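Local coordinates for glycoside hydrolase family protein (Novosphingobium sp. PP1Y, PDB 6Q2F) that probably hydrolyses alpha-L-rhamnosides, releasing terminal alpha-L-rhamnose from glycosides, at residues Thr568-Ala573 with Leu578-Glu583. Numbering follows the deposited sequence.
Sequences TVADVA and LKVYGE. With NA (sodium ion), chain B.
In V580, chi1 of -178° sets CG1 anti to the backbone N and turns CG2 anti to the carbonyl carbon, and this second methyl is the one presented to the helix segment 568-573. CG2 meets A573 CB at 3.4 Å, tighter than an ordinary contact between carbons, and lies 3.9 Å from A570 CA, so one branch bears on two successive turns of the helix. The other branch, CG1, makes a looser contact with V569, 4.4 Å from its CG1.

At the far end of the contact the chain itself joins the two elements. L578 N donates to A573 O across 2.8 Å in a fairly straight bond (N-H...O 160°). L578 CB lies 3.9 Å from A573 CB, adding a small apolar touch beside this bond.

The pair is a worked example of an alpha-to-beta connection: helix 543-575 returns through a short turn into strand 579-582, their local axes 7.9 Å apart and running nearly antiparallel at 152°. The strand belongs to a set of parallel strands alternating with helices, consistent with a (beta/alpha)-barrel catalytic domain. Strand 497-502 adjoins it on one edge and 604-610 on the other, and A573 and V569 also touch 497-502.

Farther along the same segment, E583 OE1 binds the sodium ion at 2.4 Å, with D503, S504, E586 and E644 completing the site. Chemically the contact is therefore divided: a buried seam of methyl and other aliphatic carbons packs the strand against its helix, and a single backbone bond ties the residue just ahead of the strand to that helix, while the same segment leads into a site where four carboxylate residues and the S504 hydroxyl gather their oxygens around the sodium ion.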
loop_
_atom_site.group_PDB
_atom_site.type_symbol
_atom_site.label_atom_id
_atom_site.label_comp_id
_atom_site.label_asym_id
_atom_site.label_seq_id
_atom_site.Cartn_x
_atom_site.Cartn_y
_atom_site.Cartn_z
ATOM N N THR A 568 -10.337 -4.569 16.459
ATOM C CA THR A 568 -11.223 -5.711 16.696
ATOM C C THR A 568 -10.746 -6.950 15.942
ATOM O O THR A 568 -10.776 -8.067 16.474
ATOM C CB THR A 568 -12.644 -5.351 16.278
ATOM O OG1 THR A 568 -13.001 -4.101 16.868
ATOM C CG2 THR A 568 -13.625 -6.416 16.721
ATOM N N VAL A 569 -10.289 -6.769 14.702
ATOM C CA VAL A 569 -9.803 -7.907 13.926
ATOM C C VAL A 569 -8.650 -8.571 14.662
ATOM O O VAL A 569 -8.618 -9.798 14.832
ATOM C CB VAL A 569 -9.390 -7.457 12.516
ATOM C CG1 VAL A 569 -8.556 -8.527 11.871
ATOM C CG2 VAL A 569 -10.627 -7.170 11.659
ATOM N N ALA A 570 -7.717 -7.753 15.175
ATOM C CA ALA A 570 -6.571 -8.305 15.890
ATOM C C ALA A 570 -7.010 -8.964 17.186
ATOM O O ALA A 570 -6.510 -10.029 17.549
ATOM C CB ALA A 570 -5.522 -7.212 16.161
ATOM N N ASP A 571 -7.956 -8.346 17.898
ATOM C CA ASP A 571 -8.456 -8.935 19.142
ATOM C C ASP A 571 -9.064 -10.307 18.896
ATOM O O ASP A 571 -8.758 -11.277 19.595
ATOM C CB ASP A 571 -9.496 -8.013 19.784
ATOM C CG ASP A 571 -8.890 -6.750 20.344
ATOM O OD1 ASP A 571 -7.645 -6.660 20.354
ATOM O OD2 ASP A 571 -9.669 -5.861 20.771
ATOM N N VAL A 572 -9.951 -10.392 17.905
ATOM C CA VAL A 572 -10.627 -11.655 17.612
ATOM C C VAL A 572 -9.625 -12.700 17.146
ATOM O O VAL A 572 -9.689 -13.861 17.553
ATOM C CB VAL A 572 -11.736 -11.438 16.572
ATOM C CG1 VAL A 572 -12.333 -12.783 16.165
ATOM C CG2 VAL A 572 -12.800 -10.512 17.159
ATOM N N ALA A 573 -8.681 -12.307 16.291
ATOM C CA ALA A 573 -7.643 -13.243 15.868
ATOM C C ALA A 573 -6.880 -13.774 17.066
ATOM O O ALA A 573 -6.676 -14.985 17.205
ATOM C CB ALA A 573 -6.689 -12.565 14.885
ATOM N N LEU A 578 -4.647 -16.793 16.567
ATOM C CA LEU A 578 -4.210 -16.435 15.229
ATOM C C LEU A 578 -3.386 -15.149 15.270
ATOM O O LEU A 578 -3.608 -14.276 16.115
ATOM C CB LEU A 578 -5.416 -16.240 14.305
ATOM C CG LEU A 578 -6.314 -17.469 14.067
ATOM C CD1 LEU A 578 -7.632 -17.079 13.391
ATOM C CD2 LEU A 578 -5.577 -18.479 13.183
ATOM N N LYS A 579 -2.439 -15.035 14.337
ATOM C CA LYS A 579 -1.755 -13.774 14.076
ATOM C C LYS A 579 -2.428 -13.051 12.917
ATOM O O LYS A 579 -3.166 -13.643 12.130
ATOM C CB LYS A 579 -0.278 -14.008 13.756
ATOM C CG LYS A 579 0.483 -14.776 14.799
ATOM C CD LYS A 579 1.919 -15.045 14.345
ATOM C CE LYS A 579 2.579 -16.147 15.178
ATOM N NZ LYS A 579 2.126 -17.527 14.778
ATOM N N VAL A 580 -2.168 -11.751 12.822
ATOM C CA VAL A 580 -2.734 -10.913 11.761
ATOM C C VAL A 580 -1.601 -10.322 10.936
ATOM O O VAL A 580 -0.746 -9.605 11.475
ATOM C CB VAL A 580 -3.621 -9.800 12.325
ATOM C CG1 VAL A 580 -4.247 -8.980 11.190
ATOM C CG2 VAL A 580 -4.670 -10.410 13.179
ATOM N N TYR A 581 -1.585 -10.650 9.642
ATOM C CA TYR A 581 -0.889 -9.868 8.626
ATOM C C TYR A 581 -1.803 -8.723 8.201
ATOM O O TYR A 581 -2.944 -8.960 7.789
ATOM C CB TYR A 581 -0.558 -10.722 7.409
ATOM C CG TYR A 581 0.539 -11.723 7.602
ATOM C CD1 TYR A 581 0.292 -12.945 8.193
ATOM C CD2 TYR A 581 1.828 -11.455 7.141
ATOM C CE1 TYR A 581 1.307 -13.858 8.362
ATOM C CE2 TYR A 581 2.831 -12.357 7.273
ATOM C CZ TYR A 581 2.582 -13.557 7.881
ATOM O OH TYR A 581 3.611 -14.442 8.027
ATOM N N GLY A 582 -1.310 -7.492 8.271
ATOM C CA GLY A 582 -2.219 -6.372 8.080
ATOM C C GLY A 582 -1.713 -5.344 7.086
ATOM O O GLY A 582 -0.765 -4.604 7.365
ATOM N N GLU A 583 -2.357 -5.292 5.926
ATOM C CA GLU A 583 -2.107 -4.226 4.976
ATOM C C GLU A 583 -3.010 -3.057 5.327
ATOM O O GLU A 583 -3.864 -3.149 6.205
ATOM C CB GLU A 583 -2.355 -4.695 3.538
ATOM C CG GLU A 583 -1.423 -5.756 3.056
ATOM C CD GLU A 583 -1.537 -6.007 1.540
ATOM O OE1 GLU A 583 -2.430 -5.425 0.885
ATOM O OE2 GLU A 583 -0.723 -6.789 1.021
HETATM NA NA NA B . -2.882 -5.396 -1.512
#